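Local coordinates for protein thioesterase (Xanthomonas campestris pv. campestris, PDB 2FUJ) that adopts a tetrameric hotdog fold and probably acts as an acyl-CoA thioesterase, hydrolysing fatty acyl-CoA thioesters, at residues A[13-18]-A[78-83]; A[25-30]-A[69-74]. All blocks are in the same frame, centred on the assembly; numbering follows the deposited sequence.

The two contacts occupy different levels of one hotdog subunit. Contact 1 is largely buried, its centre about 8 Å from that of the chain, where strand 9-15, the outermost of the sheet within this chain, pairs with strand 78-87. Contact 2 is only partly buried, its centre about 17 Å from the chain centre, and joins two loops: the one leading into helix 30-47 and the one between strands 58-68 and 78-87. Paired backbones and tight aliphatic packing dominate the first; the second relies on one direct backbone bond, a bridging water and a tight Val28-Leu72 pair, with His27 against Val73 beside it. They meet where Leu72 packs on Val17 and Ile78, and Trp74 touches Val17 and Arg18.

Contact 1. Residues A[13-18]-A[78-83]; sequences VPISVR and ILVELF
Ile78 opens the run of contacts against Ile15 and Val17 where strand 9-15, the outermost of the hotdog sheet within this chain, runs antiparallel to strand 78-87. Its chi1 of 59° sets CG1 between the backbone N and the carbonyl carbon, on the side of the facing strand. CD1 then meets Ile15 CB and Val17 CG2, the side chains of Val17 and Ile78 crossing at about a right angle. This methyl is modelled too near the carbonyl of Ile15, which leaves the detail of its contacts, and of the bond from Ile78 N to Ile15 O, in some doubt. The return bond, Ile15 N to Ile78 O at 2.9 Å, is nearly straight, and its donor stands above the carbonyl plane. Pro14 CA adds a CA-H...O contact of 3.4 Å to Ile78 O. Leu79 faces Pro14 as a non-hydrogen-bonded pair, with CD1 resting 3.8 Å from Pro14 N. At Val80 the backbones grip each other twice: Val13 N to Val80 O and Val80 N to Val13 O are both 2.7 Å, the latter with an N-H...O angle of 176°. On the Val13-Ile15-Val80 face Ile15 CD1 presses on Val80 CG2 at 3.2 Å, tighter than usual for two carbons. Val80 and Leu82 continue this face onto helix 30-47, whereas Glu81 forms a salt bridge with Arg97. Ile78 and Val80 thus pair with strand 9-15 while Leu79 and Glu81 turn their backbone groups to strand 91-100, and branched aliphatic groups on the Ile15-Ile78-Val80 face add to the apolar layer between sheet and helix.

Contact 2. Residues A[25-30]-A[69-74]; sequences MGHVNN and KRPLVW
Val28 CG2 stands anti to its own carbonyl carbon, and Leu72 CG anti to its backbone N (chi1 165°), which brings the two together at 3.4 Å, a tight fit. The pair sits where two loops of the hotdog fold meet beside the N-terminal end of the central helix 30-47. Leu72 CD2 also reaches Val28 CG2, at 3.5 Å, and Tyr33 and Tyr36 of that helix, with Val17, pack on both residues. Next to this pair, Val28 N donates to Leu72 O at 2.8 Å. The bond is almost straight (173°) and arrives nearly along the C=O axis. His27 lies side by side with Pro71 and Val73, though the exact fit of ring and proline is doubtful; Val73 CG1 is 3.7 Å from His27 CD2 and also touches Gly26 O. Just beyond, the 25-30 loop leads into the helix: Asn29 takes the N-cap position, its OD1 accepting from Ala31 N, while its ND2 bonds to Asp23 and reaches Glu38 of the fourth subunit in another hydrogen bond. A single water completes the backbone link, donating to Val28 O at 2.9 Å and accepting from Leu72 N at 3.1 Å.

Contact 1. Residues A[13-18]-A[78-83]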
ATOM      1  N   VAL A  13      11.273 -18.169   3.787  1.00 14.60           N
ATOM      2  CA  VAL A  13      10.761 -17.164   4.719  1.00 15.58           C
ATOM      3  C   VAL A  13       9.254 -17.128   4.948  1.00 13.61           C
ATOM      4  O   VAL A  13       8.483 -16.902   4.018  1.00 12.24           O
ATOM      5  CB  VAL A  13      11.194 -15.747   4.249  1.00 14.96           C
ATOM      6  CG1 VAL A  13      10.782 -14.695   5.270  1.00 16.50           C
ATOM      7  CG2 VAL A  13      12.698 -15.711   4.015  1.00 15.83           C
ATOM      8  N   PRO A  14       8.812 -17.346   6.196  1.00 14.06           N
ATOM      9  CA  PRO A  14       7.373 -17.305   6.455  1.00 13.25           C
ATOM     10  C   PRO A  14       6.954 -15.838   6.498  1.00 12.60           C
ATOM     11  O   PRO A  14       7.619 -15.019   7.125  1.00 14.15           O
ATOM     12  CB  PRO A  14       7.245 -17.993   7.813  1.00 13.21           C
ATOM     13  CG  PRO A  14       8.512 -17.628   8.492  1.00 18.61           C
ATOM     14  CD  PRO A  14       9.552 -17.781   7.395  1.00 15.61           C
ATOM     15  N   ILE A  15       5.864 -15.513   5.816  1.00 12.80           N
ATOM     16  CA  ILE A  15       5.363 -14.148   5.770  1.00 14.38           C
ATOM     17  C   ILE A  15       3.886 -14.159   6.108  1.00 13.53           C
ATOM     18  O   ILE A  15       3.129 -14.951   5.559  1.00 13.82           O
ATOM     19  CB  ILE A  15       5.530 -13.536   4.353  1.00 15.47           C
ATOM     20  CG1 ILE A  15       7.011 -13.473   3.969  1.00 18.34           C
ATOM     21  CG2 ILE A  15       4.905 -12.149   4.298  1.00 18.74           C
ATOM     22  CD1 ILE A  15       7.318 -12.974   2.553  1.00 23.46           C
ATOM     23  N   SER A  16       3.480 -13.281   7.019  1.00 13.44           N
ATOM     24  CA  SER A  16       2.084 -13.183   7.397  1.00 15.06           C
ATOM     25  C   SER A  16       1.345 -12.326   6.383  1.00 14.79           C
ATOM     26  O   SER A  16       1.825 -11.264   6.004  1.00 16.37           O
ATOM     27  CB  SER A  16       1.941 -12.514   8.763  1.00 17.10           C
ATOM     28  OG  SER A  16       2.544 -13.280   9.775  1.00 21.81           O
ATOM     29  N   VAL A  17       0.180 -12.786   5.948  1.00 12.83           N
ATOM     30  CA  VAL A  17      -0.628 -12.017   5.013  1.00 15.01           C
ATOM     31  C   VAL A  17      -1.491 -11.073   5.849  1.00 15.84           C
ATOM     32  O   VAL A  17      -1.879 -11.412   6.969  1.00 20.04           O
ATOM     33  CB  VAL A  17      -1.547 -12.933   4.163  1.00 13.52           C
ATOM     34  CG1 VAL A  17      -2.571 -12.103   3.398  1.00 16.47           C
ATOM     35  CG2 VAL A  17      -0.711 -13.723   3.186  1.00 15.74           C
ATOM     36  N   ARG A  18      -1.780  -9.893   5.309  1.00 13.93           N
ATOM     37  CA  ARG A  18      -2.603  -8.915   6.004  1.00 14.10           C
ATOM     38  C   ARG A  18      -3.932  -8.783   5.277  1.00 13.43           C
ATOM     39  O   ARG A  18      -4.011  -8.982   4.071  1.00 13.13           O
ATOM     40  CB  ARG A  18      -1.905  -7.554   6.048  1.00 11.99           C
ATOM     41  CG  ARG A  18      -0.675  -7.475   6.929  1.00 14.88           C
ATOM     42  CD  ARG A  18       0.010  -6.140   6.724  1.00 13.72           C
ATOM     43  NE  ARG A  18       1.308  -6.053   7.391  1.00 12.22           N
ATOM     44  CZ  ARG A  18       2.150  -5.037   7.238  1.00 10.92           C
ATOM     45  NH1 ARG A  18       1.829  -4.024   6.444  1.00 14.97           N
ATOM     46  NH2 ARG A  18       3.309  -5.029   7.874  1.00 10.71           N
ATOM     47  N   ILE A  78       1.807 -17.277   4.240  1.00 13.40           N
ATOM     48  CA  ILE A  78       2.608 -17.963   3.234  1.00 13.08           C
ATOM     49  C   ILE A  78       4.045 -18.267   3.617  1.00 12.86           C
ATOM     50  O   ILE A  78       4.542 -17.825   4.641  1.00 14.34           O
ATOM     51  CB  ILE A  78       2.655 -17.113   1.960  1.00 13.99           C
ATOM     52  CG1 ILE A  78       3.264 -15.746   2.307  1.00 15.72           C
ATOM     53  CG2 ILE A  78       1.257 -16.951   1.400  1.00 13.38           C
ATOM     54  CD1 ILE A  78       2.359 -14.691   2.951  1.00 23.45           C
ATOM     55  N   LEU A  79       4.700 -19.034   2.755  1.00 13.09           N
ATOM     56  CA  LEU A  79       6.093 -19.389   2.930  1.00 13.37           C
ATOM     57  C   LEU A  79       6.772 -19.025   1.624  1.00 13.86           C
ATOM     58  O   LEU A  79       6.435 -19.572   0.569  1.00 15.90           O
ATOM     59  CB  LEU A  79       6.243 -20.886   3.184  1.00 14.27           C
ATOM     60  CG  LEU A  79       7.696 -21.325   3.305  1.00 17.41           C
ATOM     61  CD1 LEU A  79       8.312 -20.694   4.547  1.00 18.92           C
ATOM     62  CD2 LEU A  79       7.761 -22.827   3.380  1.00 19.94           C
ATOM     63  N   VAL A  80       7.717 -18.095   1.677  1.00 13.07           N
ATOM     64  CA  VAL A  80       8.400 -17.692   0.460  1.00 13.61           C
ATOM     65  C   VAL A  80       9.752 -18.353   0.349  1.00 13.39           C
ATOM     66  O   VAL A  80      10.664 -18.091   1.123  1.00 13.86           O
ATOM     67  CB  VAL A  80       8.565 -16.170   0.383  1.00 15.23           C
ATOM     68  CG1 VAL A  80       9.160 -15.781  -0.964  1.00 15.50           C
ATOM     69  CG2 VAL A  80       7.228 -15.511   0.562  1.00 12.25           C
ATOM     70  N   GLU A  81       9.848 -19.224  -0.641  1.00 14.98           N
ATOM     71  CA  GLU A  81      11.045 -19.981  -0.922  1.00 15.78           C
ATOM     72  C   GLU A  81      11.837 -19.288  -2.021  1.00 14.87           C
ATOM     73  O   GLU A  81      11.321 -19.049  -3.108  1.00 16.65           O
ATOM     74  CB  GLU A  81      10.629 -21.382  -1.357  1.00 18.83           C
ATOM     75  CG  GLU A  81      11.747 -22.318  -1.708  1.00 26.20           C
ATOM     76  CD  GLU A  81      11.219 -23.707  -1.997  1.00 29.54           C
ATOM     77  OE1 GLU A  81      10.848 -24.419  -1.037  1.00 31.72           O
ATOM     78  OE2 GLU A  81      11.151 -24.077  -3.186  1.00 32.88           O
ATOM     79  N   LEU A  82      13.089 -18.963  -1.720  1.00 13.91           N
ATOM     80  CA  LEU A  82      13.964 -18.302  -2.678  1.00 14.86           C
ATOM     81  C   LEU A  82      15.150 -19.206  -3.014  1.00 16.35           C
ATOM     82  O   LEU A  82      15.718 -19.846  -2.137  1.00 15.59           O
ATOM     83  CB  LEU A  82      14.491 -16.993  -2.092  1.00 15.01           C
ATOM     84  CG  LEU A  82      13.454 -15.950  -1.689  1.00 15.12           C
ATOM     85  CD1 LEU A  82      14.163 -14.725  -1.138  1.00 15.92           C
ATOM     86  CD2 LEU A  82      12.600 -15.578  -2.895  1.00 13.40           C
ATOM     87  N   PHE A  83      15.518 -19.261  -4.287  1.00 15.40           N
ATOM     88  CA  PHE A  83      16.660 -20.077  -4.695  1.00 17.51           C
ATOM     89  C   PHE A  83      17.383 -19.426  -5.870  1.00 17.91           C
ATOM     90  O   PHE A  83      16.852 -18.519  -6.509  1.00 16.97           O
ATOM     91  CB  PHE A  83      16.214 -21.493  -5.076  1.00 19.00           C
ATOM     92  CG  PHE A  83      15.106 -21.533  -6.087  1.00 20.79           C
ATOM     93  CD1 PHE A  83      13.799 -21.243  -5.721  1.00 24.52           C
ATOM     94  CD2 PHE A  83      15.375 -21.838  -7.413  1.00 23.33           C
ATOM     95  CE1 PHE A  83      12.769 -21.255  -6.672  1.00 24.20           C
ATOM     96  CE2 PHE A  83      14.354 -21.853  -8.364  1.00 23.57           C
ATOM     97  CZ  PHE A  83      13.049 -21.558  -7.987  1.00 24.18           C
TER

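Contact 2. Residues A[25-30]-A[69-74]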
ATOM      1  N   MET A  25     -11.620  -7.642  -5.297  1.00 18.37           N
ATOM      2  CA  MET A  25     -12.037  -8.888  -5.912  1.00 22.11           C
ATOM      3  C   MET A  25     -11.963 -10.055  -4.930  1.00 20.95           C
ATOM      4  O   MET A  25     -12.264 -11.194  -5.289  1.00 23.59           O
ATOM      5  CB  MET A  25     -11.196  -9.166  -7.156  1.00 23.42           C
ATOM      6  CG  MET A  25     -11.258  -8.035  -8.183  1.00 30.30           C
ATOM      7  SD  MET A  25     -10.776  -8.574  -9.827  1.00 34.89           S
ATOM      8  CE  MET A  25     -12.387  -8.765 -10.532  1.00 38.17           C
ATOM      9  N   GLY A  26     -11.567  -9.759  -3.695  1.00 19.54           N
ATOM     10  CA  GLY A  26     -11.503 -10.781  -2.666  1.00 20.15           C
ATOM     11  C   GLY A  26     -10.280 -11.673  -2.578  1.00 20.88           C
ATOM     12  O   GLY A  26     -10.324 -12.706  -1.906  1.00 22.03           O
ATOM     13  N   HIS A  27      -9.194 -11.295  -3.243  1.00 19.22           N
ATOM     14  CA  HIS A  27      -7.971 -12.092  -3.200  1.00 18.15           C
ATOM     15  C   HIS A  27      -6.783 -11.151  -3.063  1.00 15.90           C
ATOM     16  O   HIS A  27      -6.882  -9.978  -3.401  1.00 14.71           O
ATOM     17  CB  HIS A  27      -7.804 -12.908  -4.484  1.00 20.73           C
ATOM     18  CG  HIS A  27      -9.015 -13.694  -4.871  1.00 26.36           C
ATOM     19  ND1 HIS A  27     -10.012 -13.178  -5.672  1.00 27.99           N
ATOM     20  CD2 HIS A  27      -9.375 -14.970  -4.597  1.00 26.65           C
ATOM     21  CE1 HIS A  27     -10.931 -14.106  -5.879  1.00 28.68           C
ATOM     22  NE2 HIS A  27     -10.569 -15.202  -5.237  1.00 27.15           N
ATOM     23  N   VAL A  28      -5.660 -11.655  -2.570  1.00 12.55           N
ATOM     24  CA  VAL A  28      -4.487 -10.798  -2.433  1.00 11.00           C
ATOM     25  C   VAL A  28      -4.131 -10.189  -3.794  1.00 10.35           C
ATOM     26  O   VAL A  28      -4.055 -10.893  -4.800  1.00 12.05           O
ATOM     27  CB  VAL A  28      -3.281 -11.582  -1.897  1.00 11.26           C
ATOM     28  CG1 VAL A  28      -2.044 -10.701  -1.905  1.00 12.10           C
ATOM     29  CG2 VAL A  28      -3.575 -12.060  -0.492  1.00 12.82           C
ATOM     30  N   ASN A  29      -3.914  -8.878  -3.807  1.00 11.75           N
ATOM     31  CA  ASN A  29      -3.589  -8.144  -5.030  1.00 13.42           C
ATOM     32  C   ASN A  29      -2.259  -8.577  -5.659  1.00 13.06           C
ATOM     33  O   ASN A  29      -1.294  -8.858  -4.955  1.00 12.83           O
ATOM     34  CB  ASN A  29      -3.568  -6.642  -4.722  1.00 13.12           C
ATOM     35  CG  ASN A  29      -3.363  -5.793  -5.964  1.00 14.98           C
ATOM     36  OD1 ASN A  29      -2.244  -5.382  -6.272  1.00 13.66           O
ATOM     37  ND2 ASN A  29      -4.445  -5.541  -6.690  1.00 15.38           N
ATOM     38  N   ASN A  30      -2.212  -8.627  -6.988  1.00 14.24           N
ATOM     39  CA  ASN A  30      -0.992  -9.031  -7.686  1.00 15.90           C
ATOM     40  C   ASN A  30       0.254  -8.271  -7.215  1.00 15.50           C
ATOM     41  O   ASN A  30       1.319  -8.866  -7.006  1.00 15.60           O
ATOM     42  CB  ASN A  30      -1.126  -8.813  -9.197  1.00 15.72           C
ATOM     43  CG  ASN A  30      -2.285  -9.571  -9.808  1.00 18.45           C
ATOM     44  OD1 ASN A  30      -2.476 -10.764  -9.563  1.00 20.80           O
ATOM     45  ND2 ASN A  30      -3.058  -8.881 -10.630  1.00 22.13           N
ATOM     46  N   LYS A  69      -0.448 -18.441  -9.942  1.00 16.61           N
ATOM     47  CA  LYS A  69      -1.003 -19.780 -10.115  1.00 20.26           C
ATOM     48  C   LYS A  69      -2.400 -20.032  -9.579  1.00 20.54           C
ATOM     49  O   LYS A  69      -3.219 -20.685 -10.235  1.00 20.65           O
ATOM     50  CB  LYS A  69      -0.053 -20.804  -9.504  1.00 23.10           C
ATOM     51  CG  LYS A  69       0.854 -21.455 -10.502  1.00 30.45           C
ATOM     52  CD  LYS A  69       1.741 -20.443 -11.174  1.00 30.55           C
ATOM     53  CE  LYS A  69       2.705 -21.134 -12.105  1.00 34.25           C
ATOM     54  NZ  LYS A  69       2.031 -21.792 -13.268  1.00 35.27           N
ATOM     55  N   ARG A  70      -2.657 -19.558  -8.366  1.00 19.09           N
ATOM     56  CA  ARG A  70      -3.961 -19.718  -7.743  1.00 20.46           C
ATOM     57  C   ARG A  70      -4.123 -18.579  -6.759  1.00 18.18           C
ATOM     58  O   ARG A  70      -3.138 -18.078  -6.216  1.00 17.40           O
ATOM     59  CB  ARG A  70      -4.077 -21.068  -7.034  1.00 22.33           C
ATOM     60  CG  ARG A  70      -3.047 -21.319  -5.948  1.00 25.49           C
ATOM     61  CD  ARG A  70      -3.047 -22.795  -5.566  1.00 28.22           C
ATOM     62  NE  ARG A  70      -4.374 -23.250  -5.154  1.00 30.49           N
ATOM     63  CZ  ARG A  70      -4.660 -24.499  -4.791  1.00 30.75           C
ATOM     64  NH1 ARG A  70      -3.715 -25.429  -4.786  1.00 31.69           N
ATOM     65  NH2 ARG A  70      -5.889 -24.818  -4.428  1.00 32.24           N
ATOM     66  N   PRO A  71      -5.370 -18.151  -6.525  1.00 18.68           N
ATOM     67  CA  PRO A  71      -5.660 -17.053  -5.606  1.00 17.77           C
ATOM     68  C   PRO A  71      -5.321 -17.313  -4.152  1.00 16.52           C
ATOM     69  O   PRO A  71      -5.501 -18.418  -3.639  1.00 15.83           O
ATOM     70  CB  PRO A  71      -7.151 -16.812  -5.819  1.00 19.49           C
ATOM     71  CG  PRO A  71      -7.667 -18.175  -6.122  1.00 22.95           C
ATOM     72  CD  PRO A  71      -6.615 -18.722  -7.067  1.00 21.74           C
ATOM     73  N   LEU A  72      -4.818 -16.266  -3.510  1.00 14.52           N
ATOM     74  CA  LEU A  72      -4.442 -16.302  -2.106  1.00 14.64           C
ATOM     75  C   LEU A  72      -5.444 -15.443  -1.349  1.00 14.53           C
ATOM     76  O   LEU A  72      -5.762 -14.330  -1.771  1.00 14.58           O
ATOM     77  CB  LEU A  72      -3.033 -15.729  -1.931  1.00 14.25           C
ATOM     78  CG  LEU A  72      -2.577 -15.348  -0.518  1.00 13.53           C
ATOM     79  CD1 LEU A  72      -2.446 -16.585   0.362  1.00 12.93           C
ATOM     80  CD2 LEU A  72      -1.250 -14.629  -0.609  1.00 14.49           C
ATOM     81  N   VAL A  73      -5.958 -15.961  -0.243  1.00 14.21           N
ATOM     82  CA  VAL A  73      -6.910 -15.203   0.547  1.00 15.05           C
ATOM     83  C   VAL A  73      -6.521 -15.178   2.021  1.00 15.76           C
ATOM     84  O   VAL A  73      -5.963 -16.137   2.549  1.00 15.58           O
ATOM     85  CB  VAL A  73      -8.341 -15.781   0.415  1.00 16.74           C
ATOM     86  CG1 VAL A  73      -8.756 -15.785  -1.038  1.00 17.04           C
ATOM     87  CG2 VAL A  73      -8.396 -17.192   0.982  1.00 18.37           C
ATOM     88  N   TRP A  74      -6.797 -14.055   2.665  1.00 14.77           N
ATOM     89  CA  TRP A  74      -6.523 -13.895   4.082  1.00 16.04           C
ATOM     90  C   TRP A  74      -7.508 -14.865   4.741  1.00 16.23           C
ATOM     91  O   TRP A  74      -8.600 -15.086   4.216  1.00 17.15           O
ATOM     92  CB  TRP A  74      -6.820 -12.446   4.472  1.00 15.50           C
ATOM     93  CG  TRP A  74      -6.603 -12.105   5.905  1.00 17.25           C
ATOM     94  CD1 TRP A  74      -5.485 -11.562   6.460  1.00 17.26           C
ATOM     95  CD2 TRP A  74      -7.563 -12.221   6.959  1.00 16.25           C
ATOM     96  NE1 TRP A  74      -5.691 -11.321   7.798  1.00 17.02           N
ATOM     97  CE2 TRP A  74      -6.959 -11.720   8.130  1.00 15.84           C
ATOM     98  CE3 TRP A  74      -8.879 -12.696   7.025  1.00 16.38           C
ATOM     99  CZ2 TRP A  74      -7.625 -11.683   9.358  1.00 17.99           C
ATOM    100  CZ3 TRP A  74      -9.542 -12.658   8.246  1.00 17.94           C
ATOM    101  CH2 TRP A  74      -8.913 -12.155   9.393  1.00 17.84           C
TER
HETATM  102  O   HOH W   1      -4.251 -13.725  -5.117  1.00 14.11           O